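Local coordinates for flagellar protein FliL (Vibrio alginolyticus, PDB 6AHP) that assists the function of the bacterial flagellar motor, probably as a stomatin-like protein associated with the basal body, at residues I7-L12 and Q34-G39; A15-V20 and L28-A33; P51-S56 and A88-A93; E77-A82 and V102-F107; E84-A89 and P97-V102. All blocks are in the same frame, centred on the assembly; numbering follows the deposited sequence.

Contact 1. Residues I7-L12 and Q34-G39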
# COMPACT_ATOMS: atom_id res chain seq x y z
N ILE A 7 10.03 -11.01 -21.68
CA ILE A 7 9.03 -10.18 -21.03
C ILE A 7 7.83 -11.01 -20.64
O ILE A 7 7.44 -11.97 -21.33
CB ILE A 7 8.65 -9.02 -21.96
CG1 ILE A 7 9.82 -8.08 -22.15
CG2 ILE A 7 7.47 -8.22 -21.44
CD1 ILE A 7 9.61 -7.11 -23.30
N ALA A 8 7.25 -10.67 -19.49
CA ALA A 8 5.95 -11.17 -19.09
C ALA A 8 5.21 -10.06 -18.35
O ALA A 8 5.82 -9.09 -17.90
CB ALA A 8 6.06 -12.44 -18.22
N TYR A 9 3.90 -10.22 -18.23
CA TYR A 9 3.04 -9.21 -17.62
C TYR A 9 2.29 -9.85 -16.46
O TYR A 9 1.71 -10.93 -16.60
CB TYR A 9 2.03 -8.61 -18.65
CG TYR A 9 2.77 -7.99 -19.80
CD1 TYR A 9 3.33 -6.74 -19.69
CD2 TYR A 9 2.97 -8.70 -20.97
CE1 TYR A 9 4.07 -6.19 -20.72
CE2 TYR A 9 3.69 -8.16 -22.01
CZ TYR A 9 4.25 -6.93 -21.88
OH TYR A 9 4.97 -6.41 -22.92
N VAL A 10 2.33 -9.19 -15.32
CA VAL A 10 1.67 -9.62 -14.11
C VAL A 10 0.49 -8.69 -13.93
O VAL A 10 0.68 -7.49 -13.67
CB VAL A 10 2.60 -9.59 -12.89
CG1 VAL A 10 1.80 -9.74 -11.60
CG2 VAL A 10 3.69 -10.66 -13.01
N ASN A 11 -0.71 -9.23 -14.07
CA ASN A 11 -1.91 -8.42 -13.97
C ASN A 11 -2.21 -8.10 -12.51
O ASN A 11 -2.19 -8.98 -11.66
CB ASN A 11 -3.10 -9.15 -14.57
CG ASN A 11 -4.35 -8.30 -14.54
OD1 ASN A 11 -4.33 -7.14 -14.95
ND2 ASN A 11 -5.44 -8.86 -14.01
N LEU A 12 -2.49 -6.84 -12.25
CA LEU A 12 -2.97 -6.41 -10.94
C LEU A 12 -4.48 -6.24 -11.07
O LEU A 12 -4.94 -5.18 -11.53
CB LEU A 12 -2.31 -5.10 -10.51
CG LEU A 12 -0.84 -5.20 -10.12
CD1 LEU A 12 -0.42 -3.91 -9.52
CD2 LEU A 12 -0.61 -6.34 -9.12
N GLN A 34 -0.79 -2.88 -14.53
CA GLN A 34 -0.13 -4.18 -14.63
C GLN A 34 1.36 -3.96 -14.47
O GLN A 34 1.86 -2.84 -14.62
CB GLN A 34 -0.43 -4.90 -15.96
CG GLN A 34 -1.90 -5.27 -16.19
CD GLN A 34 -2.11 -6.27 -17.33
OE1 GLN A 34 -1.36 -7.23 -17.50
NE2 GLN A 34 -3.16 -6.04 -18.11
N LEU A 35 2.09 -5.04 -14.21
CA LEU A 35 3.53 -5.00 -14.06
C LEU A 35 4.21 -5.67 -15.25
O LEU A 35 3.85 -6.79 -15.62
CB LEU A 35 3.98 -5.68 -12.75
CG LEU A 35 3.17 -5.24 -11.52
CD1 LEU A 35 3.39 -6.21 -10.38
CD2 LEU A 35 3.53 -3.76 -11.14
N MET A 36 5.20 -4.99 -15.82
CA MET A 36 6.07 -5.58 -16.82
C MET A 36 7.32 -6.11 -16.14
O MET A 36 7.98 -5.38 -15.39
CB MET A 36 6.43 -4.54 -17.88
CG MET A 36 7.22 -5.06 -19.06
SD MET A 36 7.33 -3.68 -20.24
CE MET A 36 9.10 -3.51 -20.31
N VAL A 37 7.62 -7.39 -16.35
CA VAL A 37 8.77 -8.03 -15.73
C VAL A 37 9.52 -8.78 -16.82
O VAL A 37 8.98 -9.07 -17.89
CB VAL A 37 8.37 -9.01 -14.59
CG1 VAL A 37 7.37 -8.35 -13.56
CG2 VAL A 37 7.75 -10.26 -15.19
N ARG A 38 10.78 -9.13 -16.52
CA ARG A 38 11.58 -9.99 -17.38
C ARG A 38 12.02 -11.22 -16.60
O ARG A 38 12.72 -11.10 -15.59
CB ARG A 38 12.79 -9.23 -17.93
CG ARG A 38 12.43 -8.28 -19.10
CD ARG A 38 13.67 -7.57 -19.64
NE ARG A 38 13.31 -6.57 -20.64
CZ ARG A 38 13.07 -6.86 -21.91
NH1 ARG A 38 13.16 -8.13 -22.32
NH2 ARG A 38 12.73 -5.90 -22.77
N GLY A 39 11.59 -12.39 -17.06
CA GLY A 39 12.07 -13.66 -16.59
C GLY A 39 11.14 -14.30 -15.57
O GLY A 39 10.37 -13.63 -14.87

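Contact 2. Residues A15-V20 and L28-A33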
# COMPACT_ATOMS: atom_id res chain seq x y z
N ALA A 15 -8.53 -2.47 -9.78
CA ALA A 15 -8.20 -1.09 -10.11
C ALA A 15 -7.97 -0.26 -8.85
O ALA A 15 -8.58 -0.48 -7.81
CB ALA A 15 -9.32 -0.45 -10.94
N PHE A 16 -7.06 0.71 -8.96
CA PHE A 16 -6.81 1.64 -7.87
C PHE A 16 -7.81 2.79 -7.94
O PHE A 16 -7.91 3.48 -8.97
CB PHE A 16 -5.37 2.15 -7.92
CG PHE A 16 -4.38 1.06 -7.70
CD1 PHE A 16 -3.95 0.75 -6.43
CD2 PHE A 16 -3.96 0.28 -8.76
CE1 PHE A 16 -3.06 -0.30 -6.21
CE2 PHE A 16 -3.08 -0.78 -8.57
CZ PHE A 16 -2.62 -1.07 -7.29
N VAL A 17 -8.54 2.98 -6.84
CA VAL A 17 -9.47 4.09 -6.68
C VAL A 17 -9.03 4.89 -5.46
O VAL A 17 -8.88 4.34 -4.36
CB VAL A 17 -10.91 3.60 -6.49
CG1 VAL A 17 -11.84 4.79 -6.23
CG2 VAL A 17 -11.35 2.77 -7.68
N PHE A 18 -8.81 6.19 -5.65
CA PHE A 18 -8.31 7.03 -4.58
C PHE A 18 -8.76 8.46 -4.83
O PHE A 18 -8.98 8.86 -5.98
CB PHE A 18 -6.78 6.97 -4.49
CG PHE A 18 -6.09 7.36 -5.75
CD1 PHE A 18 -5.98 6.46 -6.80
CD2 PHE A 18 -5.59 8.64 -5.91
CE1 PHE A 18 -5.37 6.82 -7.96
CE2 PHE A 18 -4.98 9.01 -7.08
CZ PHE A 18 -4.87 8.09 -8.11
N ASN A 19 -8.87 9.24 -3.80
CA ASN A 19 -9.29 10.61 -3.86
C ASN A 19 -8.15 11.54 -4.04
O ASN A 19 -7.05 11.15 -3.83
CB ASN A 19 -10.08 11.00 -2.63
CG ASN A 19 -10.95 9.89 -2.12
OD1 ASN A 19 -10.65 9.30 -1.10
ND2 ASN A 19 -12.03 9.59 -2.83
N VAL A 20 -8.33 12.68 -4.67
CA VAL A 20 -7.33 13.70 -4.71
C VAL A 20 -8.03 15.04 -4.58
O VAL A 20 -9.11 15.17 -5.04
CB VAL A 20 -6.63 13.72 -6.04
CG1 VAL A 20 -7.55 14.33 -7.08
CG2 VAL A 20 -5.34 14.50 -5.94
N LEU A 28 -12.45 11.99 -7.65
CA LEU A 28 -11.93 10.63 -7.64
C LEU A 28 -11.05 10.34 -8.85
O LEU A 28 -11.19 10.96 -9.91
CB LEU A 28 -13.07 9.61 -7.60
CG LEU A 28 -13.62 9.19 -6.23
CD1 LEU A 28 -14.42 10.31 -5.59
CD2 LEU A 28 -14.46 7.93 -6.37
N VAL A 29 -10.18 9.28 -8.63
CA VAL A 29 -9.35 8.76 -9.71
C VAL A 29 -9.48 7.25 -9.72
O VAL A 29 -9.53 6.60 -8.66
CB VAL A 29 -7.87 9.18 -9.54
CG1 VAL A 29 -7.07 8.92 -10.80
CG2 VAL A 29 -7.78 10.64 -9.11
N GLN A 30 -9.56 6.68 -10.92
CA GLN A 30 -9.40 5.25 -11.12
C GLN A 30 -8.22 5.00 -12.05
O GLN A 30 -8.12 5.63 -13.12
CB GLN A 30 -10.68 4.60 -11.68
CG GLN A 30 -11.03 3.30 -10.96
CD GLN A 30 -12.08 2.45 -11.68
OE1 GLN A 30 -12.03 2.28 -12.90
NE2 GLN A 30 -13.01 1.87 -10.91
N ILE A 31 -7.31 4.12 -11.63
CA ILE A 31 -6.15 3.66 -12.38
C ILE A 31 -6.19 2.14 -12.43
O ILE A 31 -6.36 1.49 -11.39
CB ILE A 31 -4.83 4.16 -11.76
CG1 ILE A 31 -4.54 5.58 -12.21
CG2 ILE A 31 -3.67 3.26 -12.17
CD1 ILE A 31 -3.89 6.43 -11.17
N LYS A 32 -6.14 1.54 -13.61
CA LYS A 32 -5.92 0.11 -13.77
C LYS A 32 -4.48 -0.10 -14.21
O LYS A 32 -3.97 0.63 -15.06
CB LYS A 32 -6.89 -0.48 -14.81
CG LYS A 32 -6.71 -1.96 -15.10
CD LYS A 32 -7.18 -2.84 -13.96
CE LYS A 32 -7.08 -4.30 -14.35
NZ LYS A 32 -5.71 -4.64 -14.89
N ALA A 33 -3.81 -1.09 -13.60
CA ALA A 33 -2.37 -1.23 -13.75
C ALA A 33 -1.95 -2.69 -13.91
O ALA A 33 -2.64 -3.61 -13.47
CB ALA A 33 -1.62 -0.63 -12.55

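Contact 3. Residues P51-S56 and A88-A93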
# COMPACT_ATOMS: atom_id res chain seq x y z
N PRO A 51 1.13 -7.88 -2.24
CA PRO A 51 0.63 -6.95 -1.22
C PRO A 51 1.52 -5.73 -1.06
O PRO A 51 1.01 -4.60 -0.94
CB PRO A 51 0.60 -7.81 0.05
CG PRO A 51 0.47 -9.23 -0.47
CD PRO A 51 1.34 -9.24 -1.69
N LEU A 52 2.84 -5.93 -1.09
CA LEU A 52 3.75 -4.80 -0.96
C LEU A 52 3.65 -3.89 -2.19
O LEU A 52 3.61 -2.67 -2.07
CB LEU A 52 5.17 -5.32 -0.77
CG LEU A 52 6.28 -4.29 -0.70
CD1 LEU A 52 6.05 -3.49 0.59
CD2 LEU A 52 7.63 -4.94 -0.68
N ILE A 53 3.55 -4.50 -3.38
CA ILE A 53 3.48 -3.72 -4.61
C ILE A 53 2.20 -2.88 -4.64
O ILE A 53 2.23 -1.69 -4.94
CB ILE A 53 3.58 -4.66 -5.83
CG1 ILE A 53 5.02 -5.20 -5.93
CG2 ILE A 53 3.19 -3.91 -7.13
CD1 ILE A 53 5.23 -6.39 -6.87
N GLU A 54 1.06 -3.49 -4.30
CA GLU A 54 -0.20 -2.75 -4.31
C GLU A 54 -0.19 -1.62 -3.31
O GLU A 54 -0.78 -0.56 -3.55
CB GLU A 54 -1.37 -3.69 -4.01
CG GLU A 54 -1.65 -4.72 -5.07
CD GLU A 54 -2.51 -5.83 -4.51
OE1 GLU A 54 -3.30 -5.55 -3.58
OE2 GLU A 54 -2.39 -6.99 -4.96
N SER A 55 0.47 -1.84 -2.17
CA SER A 55 0.54 -0.82 -1.14
C SER A 55 1.45 0.34 -1.56
O SER A 55 1.17 1.50 -1.24
CB SER A 55 1.04 -1.45 0.16
OG SER A 55 0.57 -0.67 1.24
N SER A 56 2.55 0.02 -2.24
CA SER A 56 3.42 1.06 -2.79
C SER A 56 2.67 1.92 -3.80
O SER A 56 2.77 3.15 -3.78
CB SER A 56 4.63 0.42 -3.46
OG SER A 56 5.39 1.36 -4.17
N ALA A 88 12.08 0.51 -5.26
CA ALA A 88 12.71 0.84 -3.98
C ALA A 88 12.16 -0.02 -2.85
O ALA A 88 12.93 -0.55 -2.04
CB ALA A 88 12.54 2.34 -3.69
N ALA A 89 10.83 -0.23 -2.81
CA ALA A 89 10.22 -1.14 -1.83
C ALA A 89 10.75 -2.57 -1.96
O ALA A 89 11.01 -3.25 -0.95
CB ALA A 89 8.70 -1.16 -1.96
N LEU A 90 10.85 -3.08 -3.17
CA LEU A 90 11.31 -4.46 -3.30
C LEU A 90 12.81 -4.58 -3.08
O LEU A 90 13.28 -5.59 -2.54
CB LEU A 90 10.92 -5.00 -4.68
CG LEU A 90 9.39 -5.10 -4.86
CD1 LEU A 90 9.05 -5.31 -6.30
CD2 LEU A 90 8.84 -6.25 -4.05
N ASN A 91 13.59 -3.57 -3.51
CA ASN A 91 15.01 -3.53 -3.18
C ASN A 91 15.22 -3.57 -1.67
O ASN A 91 16.06 -4.32 -1.17
CB ASN A 91 15.67 -2.28 -3.76
CG ASN A 91 16.17 -2.49 -5.21
OD1 ASN A 91 16.46 -3.62 -5.61
ND2 ASN A 91 16.27 -1.41 -5.98
N ALA A 92 14.41 -2.81 -0.93
CA ALA A 92 14.52 -2.84 0.52
C ALA A 92 14.09 -4.18 1.08
O ALA A 92 14.62 -4.63 2.10
CB ALA A 92 13.69 -1.71 1.13
N ALA A 93 13.14 -4.86 0.42
CA ALA A 93 12.61 -6.06 1.03
C ALA A 93 13.38 -7.33 0.64
O ALA A 93 13.64 -8.17 1.50
CB ALA A 93 11.14 -6.22 0.67

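Contact 4. Residues E77-A82 and V102-F107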
# COMPACT_ATOMS: atom_id res chain seq x y z
N GLU A 77 5.26 11.65 -15.16
CA GLU A 77 5.99 11.77 -13.90
C GLU A 77 5.40 10.86 -12.83
O GLU A 77 6.13 10.20 -12.09
CB GLU A 77 5.95 13.23 -13.46
CG GLU A 77 7.03 13.61 -12.49
CD GLU A 77 6.51 14.58 -11.44
OE1 GLU A 77 6.38 15.78 -11.78
OE2 GLU A 77 6.24 14.15 -10.30
N LEU A 78 4.06 10.79 -12.76
CA LEU A 78 3.38 9.88 -11.85
C LEU A 78 3.72 8.42 -12.14
O LEU A 78 3.98 7.64 -11.22
CB LEU A 78 1.88 10.11 -11.92
CG LEU A 78 1.11 9.61 -10.69
CD1 LEU A 78 1.58 10.27 -9.41
CD2 LEU A 78 -0.39 9.74 -10.88
N ARG A 79 3.66 8.02 -13.42
CA ARG A 79 4.00 6.66 -13.80
C ARG A 79 5.42 6.30 -13.38
O ARG A 79 5.65 5.24 -12.79
CB ARG A 79 3.83 6.46 -15.31
CG ARG A 79 2.47 6.84 -15.90
CD ARG A 79 2.23 6.26 -17.32
NE ARG A 79 3.11 6.85 -18.33
CZ ARG A 79 4.28 6.34 -18.72
NH1 ARG A 79 5.01 6.95 -19.65
NH2 ARG A 79 4.71 5.21 -18.18
N ASP A 80 6.39 7.18 -13.69
CA ASP A 80 7.79 6.91 -13.35
C ASP A 80 8.00 6.83 -11.84
O ASP A 80 8.78 5.99 -11.36
CB ASP A 80 8.72 7.98 -13.92
CG ASP A 80 8.83 7.92 -15.43
OD1 ASP A 80 8.53 6.86 -16.01
OD2 ASP A 80 9.20 8.96 -16.03
N ARG A 81 7.40 7.75 -11.09
CA ARG A 81 7.46 7.68 -9.63
C ARG A 81 6.92 6.34 -9.12
O ARG A 81 7.51 5.73 -8.23
CB ARG A 81 6.66 8.81 -9.00
CG ARG A 81 7.45 10.07 -8.89
CD ARG A 81 8.48 9.98 -7.79
NE ARG A 81 8.83 11.34 -7.40
CZ ARG A 81 8.34 11.97 -6.34
NH1 ARG A 81 7.48 11.35 -5.52
NH2 ARG A 81 8.71 13.22 -6.09
N ALA A 82 5.74 5.94 -9.61
CA ALA A 82 5.16 4.64 -9.25
C ALA A 82 6.15 3.49 -9.46
O ALA A 82 6.36 2.69 -8.55
CB ALA A 82 3.89 4.40 -10.05
N VAL A 102 5.74 -0.32 -14.20
CA VAL A 102 4.31 -0.55 -14.10
C VAL A 102 3.65 0.13 -15.29
O VAL A 102 4.13 1.14 -15.82
CB VAL A 102 3.72 -0.07 -12.74
CG1 VAL A 102 4.08 1.32 -12.45
CG2 VAL A 102 2.19 -0.23 -12.69
N LEU A 103 2.56 -0.46 -15.74
CA LEU A 103 1.80 -0.04 -16.91
C LEU A 103 0.43 0.40 -16.43
O LEU A 103 -0.19 -0.29 -15.62
CB LEU A 103 1.65 -1.20 -17.92
CG LEU A 103 2.89 -1.89 -18.46
CD1 LEU A 103 2.50 -3.05 -19.41
CD2 LEU A 103 3.73 -0.88 -19.17
N PHE A 104 -0.03 1.57 -16.91
CA PHE A 104 -1.39 2.04 -16.67
C PHE A 104 -2.18 1.80 -17.96
O PHE A 104 -1.90 2.41 -19.00
CB PHE A 104 -1.41 3.53 -16.30
CG PHE A 104 -0.59 3.89 -15.05
CD1 PHE A 104 -0.13 2.93 -14.18
CD2 PHE A 104 -0.33 5.23 -14.75
CE1 PHE A 104 0.60 3.27 -13.05
CE2 PHE A 104 0.42 5.59 -13.61
CZ PHE A 104 0.89 4.61 -12.77
N THR A 105 -3.14 0.91 -17.88
CA THR A 105 -4.02 0.57 -18.96
C THR A 105 -5.30 1.42 -18.98
O THR A 105 -5.80 1.62 -20.00
CB THR A 105 -4.38 -0.91 -19.06
OG1 THR A 105 -5.01 -1.34 -17.88
CG2 THR A 105 -3.17 -1.73 -19.30
N ASP A 106 -5.75 1.93 -17.80
CA ASP A 106 -6.85 2.87 -17.68
C ASP A 106 -6.45 3.97 -16.71
O ASP A 106 -5.85 3.70 -15.71
CB ASP A 106 -8.11 2.24 -17.16
CG ASP A 106 -8.49 0.97 -17.94
OD1 ASP A 106 -7.72 0.50 -18.78
OD2 ASP A 106 -9.58 0.40 -17.70
N PHE A 107 -6.78 5.18 -17.07
CA PHE A 107 -6.47 6.33 -16.26
C PHE A 107 -7.56 7.34 -16.41
O PHE A 107 -7.63 8.01 -17.40
CB PHE A 107 -5.22 6.93 -16.78
CG PHE A 107 -4.42 7.65 -15.77
CD1 PHE A 107 -4.99 8.56 -14.94
CD2 PHE A 107 -3.08 7.45 -15.69
CE1 PHE A 107 -4.24 9.23 -14.03
CE2 PHE A 107 -2.33 8.12 -14.78
CZ PHE A 107 -2.92 9.00 -13.95

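Contact 5. Residues E84-A89 and P97-V102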
# COMPACT_ATOMS: atom_id res chain seq x y z
N GLU A 84 9.45 3.61 -9.74
CA GLU A 84 10.57 3.77 -8.85
C GLU A 84 10.21 3.43 -7.40
O GLU A 84 10.95 2.79 -6.75
CB GLU A 84 11.23 5.13 -8.97
CG GLU A 84 12.18 5.31 -10.17
CD GLU A 84 13.15 4.15 -10.45
OE1 GLU A 84 13.87 3.66 -9.59
OE2 GLU A 84 13.21 3.72 -11.59
N ASP A 85 9.04 3.80 -6.95
CA ASP A 85 8.67 3.48 -5.56
C ASP A 85 8.56 1.97 -5.36
O ASP A 85 9.00 1.46 -4.33
CB ASP A 85 7.35 4.15 -5.17
CG ASP A 85 7.50 5.68 -4.94
OD1 ASP A 85 8.64 6.16 -4.75
OD2 ASP A 85 6.47 6.41 -4.96
N ILE A 86 8.01 1.24 -6.35
CA ILE A 86 7.93 -0.23 -6.25
C ILE A 86 9.33 -0.83 -6.21
O ILE A 86 9.63 -1.73 -5.41
CB ILE A 86 7.12 -0.82 -7.43
CG1 ILE A 86 5.64 -0.50 -7.30
CG2 ILE A 86 7.33 -2.37 -7.52
CD1 ILE A 86 4.87 -0.61 -8.63
N LYS A 87 10.20 -0.39 -7.11
CA LYS A 87 11.54 -0.95 -7.14
C LYS A 87 12.26 -0.70 -5.82
O LYS A 87 12.89 -1.61 -5.27
CB LYS A 87 12.31 -0.36 -8.32
CG LYS A 87 11.92 -0.92 -9.67
CD LYS A 87 12.67 -0.18 -10.80
CE LYS A 87 12.03 -0.51 -12.15
NZ LYS A 87 12.69 0.27 -13.25
N ALA A 88 12.08 0.51 -5.26
CA ALA A 88 12.71 0.84 -3.98
C ALA A 88 12.16 -0.02 -2.85
O ALA A 88 12.93 -0.55 -2.04
CB ALA A 88 12.54 2.34 -3.69
N ALA A 89 10.83 -0.23 -2.81
CA ALA A 89 10.22 -1.14 -1.83
C ALA A 89 10.75 -2.57 -1.96
O ALA A 89 11.01 -3.25 -0.95
CB ALA A 89 8.70 -1.16 -1.96
N PRO A 97 15.03 -5.18 -7.54
CA PRO A 97 13.97 -4.33 -8.05
C PRO A 97 12.72 -5.07 -8.48
O PRO A 97 11.71 -4.50 -8.41
CB PRO A 97 14.64 -3.57 -9.17
CG PRO A 97 15.71 -4.42 -9.59
CD PRO A 97 16.21 -5.07 -8.36
N VAL A 98 12.90 -6.25 -9.03
CA VAL A 98 11.90 -7.16 -9.51
C VAL A 98 11.22 -6.78 -10.80
O VAL A 98 11.25 -7.50 -11.70
CB VAL A 98 10.90 -7.57 -8.41
CG1 VAL A 98 9.75 -8.37 -8.92
CG2 VAL A 98 11.61 -8.18 -7.25
N ILE A 99 10.61 -5.64 -10.87
CA ILE A 99 9.92 -5.25 -12.04
C ILE A 99 10.71 -4.39 -12.99
O ILE A 99 11.66 -3.84 -12.63
CB ILE A 99 8.61 -4.50 -11.72
CG1 ILE A 99 8.87 -3.18 -11.03
CG2 ILE A 99 7.73 -5.32 -10.87
CD1 ILE A 99 7.73 -2.21 -11.07
N GLU A 100 10.29 -4.36 -14.22
CA GLU A 100 10.71 -3.43 -15.25
C GLU A 100 10.09 -2.06 -15.06
O GLU A 100 10.79 -1.04 -15.10
CB GLU A 100 10.36 -3.98 -16.64
CG GLU A 100 11.17 -5.19 -17.01
CD GLU A 100 12.52 -4.83 -17.62
OE1 GLU A 100 13.56 -5.06 -16.93
OE2 GLU A 100 12.53 -4.31 -18.77
N LYS A 101 8.76 -2.08 -15.07
CA LYS A 101 7.98 -0.85 -14.96
C LYS A 101 6.54 -1.26 -14.72
O LYS A 101 6.15 -2.40 -14.97
CB LYS A 101 8.10 0.02 -16.24
CG LYS A 101 7.87 -0.78 -17.54
CD LYS A 101 7.46 0.09 -18.72
CE LYS A 101 8.65 0.59 -19.50
NZ LYS A 101 9.59 -0.48 -19.98
N VAL A 102 5.74 -0.32 -14.20
CA VAL A 102 4.31 -0.55 -14.10
C VAL A 102 3.65 0.13 -15.29
O VAL A 102 4.13 1.14 -15.82
CB VAL A 102 3.72 -0.07 -12.74
CG1 VAL A 102 4.08 1.32 -12.45
CG2 VAL A 102 2.19 -0.23 -12.69

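Contact 1. Residues I7-L12 and Q34-G39
Ile7 holds CG1 anti to its carbonyl carbon (chi1 -67°), and this brings CG1 against one face of the Arg38 guanidinium. CG1 is offset toward the rim of that flat group, 3.3 Å from Arg38 NH1. Ile7 CD1 lies 3.4 Å from Arg38 NH2. Met36 holds CG anti to its backbone N (chi1 -174°), and CG comes 3.7 Å from Tyr9 CE1. The two side chains lie side by side and point the same way. Beyond CG, Met36 SD stands 5.4 Å from the centroid of the Tyr9 ring, an oblique Met-aromatic contact. On the same face Asn11 OD1 lies 3.3 Å from Gln34 CG, and the two amide planes stand 78° apart. Asn11 OD1 has its polar partner in Lys32, and Arg38 NE pairs with Glu100.

The backbones run antiparallel. Ala8 and Val37 form one hydrogen-bonded pair, with Ala8 N to Val37 O at 2.8 Å. Val10 and Leu35 form the next, with Val10 N to Leu35 O at 2.9 Å. The side chains of these four residues lie on the other face. There Val10 CG1 meets Leu35 CD1 at 4.1 Å, and Leu12 CD2 touches the same methyl.

The contact is the end of the hairpin of strands 7-21 and 26-38 that lies away from its turn. Helix 40-48 packs on Ala8, Val10 and Val37, and helix 50-62 on Leu12 and Leu35. Strand 101-109 pairs with the side of residues 34-36 facing away from strand 7-21, which makes 26-38 the middle strand.

Contact 2. Residues A15-V20 and L28-A33
Residues 15-20 and 28-33 run antiparallel, their axes 4.5 Å apart at an angle of 160°, with Phe16-Ile31 and Phe18-Val29 as the hydrogen-bonded pairs. Phe16 N reaches Ile31 O at 2.6 Å, and Val29 N reaches Phe18 O at 2.9 Å.

Phe18 carries the buried face. Its CG sits between the backbone N and the carbonyl carbon (chi1 58°), and the ring lies across Val29. Val29 CB stands over one face of the ring, 3.8 Å from its centroid, in a CH-pi contact. Ile31 CD1 meets the ring edge in its plane, 3.6 Å from Phe18 CE1. Phe16 lies on the same face of the sheet, and its CE2 is 4.2 Å from Ala33 CB.

On the more exposed face Val17 spreads its two methyls. CG2 presses on Gln30 CG at 3.3 Å, while CG1 meets Leu28 CD2. Asn19 and Leu28 lie side by side next to them.

This is the half of the hairpin nearer its turn. Phe16 packs on Leu57 of helix 50-62, and Phe18 and Ile31 reach Phe61. Val20 touches helix 66-70. Strand 101-109 pairs with the far side of residues 28-32, and Asn19 packs on Ile109 of the second subunit.

Contact 3. Residues P51-S56 and A88-A93
Two helices, 50-62 and 72-94, pack here in a roughly antiparallel pair, joined by apolar side chains. The axes of residues 51-56 and 88-93 approach to 10.2 Å at an angle of 142°.

Leu52 is the main link. Its CG is anti to the backbone N (chi1 176°). Beyond it CD2 points into the facing helix among three residues. It lies 4.1 Å from Ala89 CB, 4.0 Å from Ala93 CB and 3.8 Å from Leu90 CD2. The same methyl also lies 3.8 Å from Ala89 O. The Leu52 and Leu90 side chains run alongside each other, pointing opposite ways. The other methyl of Leu90, CD1, turns to Ile53 and meets Ile53 CD1 at 4.0 Å. Leu90 is thus shared, one branch to each residue. Ile53 also touches Ile86, and Ser56 packs on Asp85 and Ile86.

The second subunit also packs on these helices: its Tyr9 on Leu52 and its Ile7 on Ala93, while its Phe104 O is hydrogen-bonded to Ser55 OG.

No hydrogen bond joins the two segments. The contact rests on methyl groups, and the small side chains of Ala89 and Ala93 let one leucine methyl lie against the opposing helix.

Contact 4. Residues E77-A82 and V102-F107
The aliphatic part of Arg79, not its charged end, meets the ring of Phe104. Arg79 CG lies 3.3 Å from Phe104 CE2 and 3.4 Å from Phe104 CD2, so it approaches the CD2-CE2 bond obliquely. CD follows at a longer distance. The bend at chi3 (-68°) turns NE from the line of the chain, and the guanidinium plane stands 89° from the ring plane.

One turn on, Ala82 CB meets the same ring at its edge, 4.1 Å from Phe104 CZ. Ala82 CB also touches Val102 CG1 at 3.9 Å, and so sits between two residues of the strand. At the other end Leu78 CD2 meets the edge of the Phe107 ring, 4.0 Å from CZ. Phe107 lies past a corner in the chain at Thr105, where Thr105 and Asp106 both face Lys32 in a classic beta bulge.

Val102 N is hydrogen-bonded to Ser83 OG, and Leu69 of helix 66-70 packs on both Leu78 and Phe107. This is alpha/beta layer packing. Helix 72-94 packs on strand 101-109, an outermost strand of the three-stranded antiparallel sheet, with the segments 77-82 and 102-104 running roughly antiparallel.

Contact 5. Residues E84-A89 and P97-V102
Lys87 lays its aliphatic chain over Pro97 and the backbone that follows. Its CG is 3.8 Å from Pro97 CB, and the two side chains pass at a slant. Beyond CG the chain is extended, which carries the amino group past Ile99 to the next carbonyl. Lys87 CE lies 3.4 Å from Ile99 O on the way. NZ then gives a hydrogen bond to Glu100 O at 3.0 Å. The donor stands above the carbonyl plane, 43° out of it, with a C=O...N angle of 135°. Glu84 OE2, one turn back on the helix, makes a long salt bridge to the same NZ at 3.9 Å. The carboxylate of Glu100 turns elsewhere, and its OE2 pairs with Arg38.

On the buried side, Ile86 CG2 meets Ile99 CD1 at 3.6 Å, and the two side chains cross at about a right angle. Ile99 holds CG1 between its backbone N and carbonyl carbon (chi1 65°), and this places CG1 3.9 Å from Ile86 CG2. Ile86 CD1 reaches on to Val102 CB at 4.3 Å.

The segment 97-102 leads from the end of helix 72-94 back into strand 101-109. Glu100 and Lys101 both face Met36, a classic beta bulge against strand 26-38. Helix 50-62 packs on Ile86 through Ile53, Ser56 and Leu57, and helix 40-48 covers Val98.

Contacts 1 and 2 hold the same two strands, 7-21 and 26-38, with centres about 20 Å apart. They meet where Lys32 bonds to Asn11. Both combine backbone hydrogen bonds with one apolar face and one more exposed, mixed face. Contacts 3, 4 and 5 all use helix 72-94. Contact 3 is the buried one, purely apolar, and joins it to another helix. Contacts 4 and 5 join it to strand 101-109 and share Val102; they are partly buried, and each also uses the aliphatic part of a long charged side chain, Arg79 in contact 4 and Lys87 in contact 5. Only contact 5 among these three has a hydrogen bond across its segments. Contacts 2 and 3 also touch the second subunit.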